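GCN5-related N-acetyltransferase:Aminotransferase, class-II (Rhodopseudomonas palustris, PDB 2FIW) binds acetyl coenzyme A and, as a member of the GCN5-related N-acetyltransferase family, probably transfers its acetyl group to an amine of an unidentified acceptor. Local coordinates at residues 123-128 and 150-155. Residues are numbered along the deposited sequence; the frame is centred on the assembly and turned at random.
Sequences ASDNAA and WLANTT. With ACO (acetyl coenzyme *a), chain C.
The carbonyl oxygen of Ala123 takes two hydrogen bonds, one across the sheet from the backbone N of Thr154, at 2.9 Å from Ala123 O, and one from a water. With the return bond from Ala123 N to Thr154 O at 2.7 Å, this makes an antiparallel hydrogen-bonded pair, joining strands 118-123 and 149-159 of the GNAT-fold sheet. The same water gives its second proton to Asp125 OD1 (2.7 Å) and accepts from Thr154 OG1 (2.6 Å), so three groups hold the water beside the bridge. Asp125 OD1 also forms a salt bridge with Arg141 of the adjoining strand 137-146, and Asp125 OD2 lies 4.0 Å from Ala152 CB. Beyond the bridge the chain turns from the sheet toward the cofactor. In Asn126, CG sits between the backbone N and the carbonyl carbon (chi1 50°), on a side chain whose ND2 donates to the pantetheine carbonyl O5P at 2.6 Å, the N-H...O angle of 131° being well short of straight. An alanine in place of Asn126 would probably leave O5P without this amide donor and Ser124 OG without OD1 as an alternative acceptor. Ser124 OG lies within hydrogen-bonding distance of both Asn126 OD1 and O5P, its single proton not assignable between them, while Ala127 CB packs against the pantetheine carbon C3P at 3.7 Å.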
loop_
_atom_site.group_PDB
_atom_site.type_symbol
_atom_site.label_atom_id
_atom_site.label_comp_id
_atom_site.label_asym_id
_atom_site.label_seq_id
_atom_site.Cartn_x
_atom_site.Cartn_y
_atom_site.Cartn_z
ATOM N N ALA A 123 -7.528 5.351 -2.053
ATOM C CA ALA A 123 -7.668 3.910 -1.877
ATOM C C ALA A 123 -8.250 3.263 -3.111
ATOM O O ALA A 123 -9.232 3.754 -3.651
ATOM C CB ALA A 123 -8.552 3.608 -0.662
ATOM N N SER A 124 -7.642 2.164 -3.551
ATOM C CA SER A 124 -8.217 1.310 -4.587
ATOM C C SER A 124 -9.527 0.690 -4.090
ATOM O O SER A 124 -9.735 0.561 -2.888
ATOM C CB SER A 124 -7.229 0.221 -4.982
ATOM O OG SER A 124 -6.978 -0.661 -3.896
ATOM N N ASP A 125 -10.415 0.328 -5.016
ATOM C CA ASP A 125 -11.772 -0.103 -4.674
ATOM C C ASP A 125 -11.787 -1.344 -3.797
ATOM O O ASP A 125 -12.679 -1.515 -2.976
ATOM C CB ASP A 125 -12.603 -0.346 -5.942
ATOM C CG ASP A 125 -12.940 0.952 -6.705
ATOM O OD1 ASP A 125 -12.516 2.060 -6.283
ATOM O OD2 ASP A 125 -13.643 0.855 -7.736
ATOM N N ASN A 126 -10.786 -2.199 -3.972
ATOM C CA ASN A 126 -10.649 -3.435 -3.201
ATOM C C ASN A 126 -10.114 -3.219 -1.775
ATOM O O ASN A 126 -10.378 -4.038 -0.883
ATOM C CB ASN A 126 -9.757 -4.416 -3.953
ATOM C CG ASN A 126 -8.456 -3.786 -4.397
ATOM O OD1 ASN A 126 -8.450 -2.780 -5.116
ATOM N ND2 ASN A 126 -7.341 -4.367 -3.967
ATOM N N ALA A 127 -9.375 -2.122 -1.572
ATOM C CA ALA A 127 -8.830 -1.763 -0.273
ATOM C C ALA A 127 -9.711 -0.726 0.418
ATOM O O ALA A 127 -9.471 -0.355 1.559
ATOM C CB ALA A 127 -7.425 -1.239 -0.421
ATOM N N ALA A 128 -10.740 -0.259 -0.270
ATOM C CA ALA A 128 -11.649 0.730 0.307
ATOM C C ALA A 128 -12.213 0.332 1.696
ATOM O O ALA A 128 -12.213 1.137 2.627
ATOM C CB ALA A 128 -12.780 1.025 -0.677
ATOM N N TRP A 150 -7.758 4.141 -17.401
ATOM C CA TRP A 150 -8.426 4.828 -16.317
ATOM C C TRP A 150 -8.840 3.824 -15.220
ATOM O O TRP A 150 -9.384 2.744 -15.511
ATOM C CB TRP A 150 -9.638 5.628 -16.817
ATOM C CG TRP A 150 -9.309 6.848 -17.709
ATOM C CD1 TRP A 150 -8.067 7.389 -17.972
ATOM C CD2 TRP A 150 -10.255 7.676 -18.405
ATOM N NE1 TRP A 150 -8.189 8.486 -18.807
ATOM C CE2 TRP A 150 -9.518 8.682 -19.085
ATOM C CE3 TRP A 150 -11.650 7.652 -18.540
ATOM C CZ2 TRP A 150 -10.140 9.663 -19.881
ATOM C CZ3 TRP A 150 -12.262 8.631 -19.333
ATOM C CH2 TRP A 150 -11.502 9.620 -19.989
ATOM N N LEU A 151 -8.574 4.191 -13.966
ATOM C CA LEU A 151 -8.847 3.338 -12.819
ATOM C C LEU A 151 -9.494 4.203 -11.764
ATOM O O LEU A 151 -9.011 5.305 -11.493
ATOM C CB LEU A 151 -7.549 2.730 -12.268
ATOM C CG LEU A 151 -6.968 1.443 -12.842
ATOM C CD1 LEU A 151 -6.191 1.664 -14.133
ATOM C CD2 LEU A 151 -6.044 0.822 -11.834
ATOM N N ALA A 152 -10.589 3.723 -11.181
ATOM C CA ALA A 152 -11.260 4.451 -10.105
ATOM C C ALA A 152 -10.516 4.250 -8.785
ATOM O O ALA A 152 -9.842 3.231 -8.592
ATOM C CB ALA A 152 -12.694 4.010 -9.968
ATOM N N ASN A 153 -10.616 5.249 -7.907
ATOM C CA ASN A 153 -10.260 5.109 -6.504
ATOM C C ASN A 153 -10.991 6.153 -5.693
ATOM O O ASN A 153 -11.756 6.931 -6.243
ATOM C CB ASN A 153 -8.733 5.126 -6.249
ATOM C CG ASN A 153 -8.076 6.440 -6.617
ATOM O OD1 ASN A 153 -8.557 7.520 -6.272
ATOM N ND2 ASN A 153 -6.951 6.346 -7.307
ATOM N N THR A 154 -10.786 6.142 -4.384
ATOM C CA THR A 154 -11.463 7.061 -3.492
ATOM C C THR A 154 -10.444 7.667 -2.539
ATOM O O THR A 154 -9.661 6.946 -1.891
ATOM C CB THR A 154 -12.567 6.341 -2.677
ATOM O OG1 THR A 154 -13.304 5.474 -3.536
ATOM C CG2 THR A 154 -13.540 7.329 -2.056
ATOM N N THR A 155 -10.463 8.993 -2.464
ATOM C CA THR A 155 -9.717 9.730 -1.455
ATOM C C THR A 155 -10.451 9.552 -0.135
ATOM O O THR A 155 -11.651 9.755 -0.056
ATOM C CB THR A 155 -9.599 11.224 -1.821
ATOM O OG1 THR A 155 -9.045 11.341 -3.133
ATOM C CG2 THR A 155 -8.709 11.964 -0.830
HETATM N N1A ACO C . -9.210 -14.015 10.668
HETATM C C2A ACO C . -10.123 -13.305 9.976
HETATM N N3A ACO C . -9.835 -12.086 9.481
HETATM C C4A ACO C . -8.605 -11.507 9.647
HETATM C C5A ACO C . -7.612 -12.176 10.345
HETATM C C6A ACO C . -7.959 -13.525 10.886
HETATM N N6A ACO C . -7.051 -14.251 11.585
HETATM N N7A ACO C . -6.517 -11.383 10.360
HETATM C C8A ACO C . -6.824 -10.251 9.681
HETATM N N9A ACO C . -8.094 -10.330 9.260
HETATM C C1B ACO C . -8.878 -9.344 8.468
HETATM C C2B ACO C . -8.999 -7.965 9.089
HETATM O O2B ACO C . -10.058 -7.924 10.048
HETATM C C3B ACO C . -9.305 -7.110 7.871
HETATM O O3B ACO C . -10.713 -6.933 7.697
HETATM P P3B ACO C . -11.334 -5.659 6.909
HETATM O O7A ACO C . -11.114 -5.895 5.419
HETATM O O8A ACO C . -10.551 -4.475 7.427
HETATM O O9A ACO C . -12.785 -5.692 7.337
HETATM C C4B ACO C . -8.720 -7.872 6.675
HETATM O O4B ACO C . -8.336 -9.162 7.153
HETATM C C5B ACO C . -7.493 -7.185 6.076
HETATM O O5B ACO C . -6.613 -6.829 7.153
HETATM P P1A ACO C . -5.033 -7.130 7.135
HETATM O O1A ACO C . -4.798 -8.623 7.233
HETATM O O2A ACO C . -4.453 -6.186 8.164
HETATM O O3A ACO C . -4.645 -6.585 5.663
HETATM P P2A ACO C . -3.878 -7.446 4.565
HETATM O O4A ACO C . -4.825 -8.501 4.059
HETATM O O5A ACO C . -2.553 -7.848 5.147
HETATM O O6A ACO C . -3.601 -6.372 3.385
HETATM C CBP ACO C . -4.316 -4.900 1.509
HETATM C CCP ACO C . -4.529 -5.364 2.961
HETATM C CDP ACO C . -5.462 -3.963 1.151
HETATM C CEP ACO C . -2.984 -4.177 1.388
HETATM C CAP ACO C . -4.271 -6.104 0.536
HETATM O OAP ACO C . -5.555 -6.741 0.418
HETATM C C9P ACO C . -3.672 -5.875 -0.848
HETATM O O9P ACO C . -2.366 -6.024 -1.044
HETATM N N8P ACO C . -4.428 -5.572 -1.821
HETATM C C7P ACO C . -4.102 -5.356 -3.237
HETATM C C6P ACO C . -3.304 -4.080 -3.511
HETATM C C5P ACO C . -4.110 -2.898 -3.066
HETATM O O5P ACO C . -5.306 -2.820 -3.315
HETATM N N4P ACO C . -3.452 -1.972 -2.385
HETATM C C3P ACO C . -4.031 -0.764 -1.832
HETATM C C2P ACO C . -4.023 0.287 -2.931
HETATM S S1P ACO C . -4.234 1.799 -2.069
HETATM C C ACO C . -2.719 2.494 -2.060
HETATM O O ACO C . -1.717 1.802 -2.195
HETATM C CH3 ACO C . -2.630 3.808 -1.915
HETATM O O HOH W 1 -12.002 3.199 -3.862
#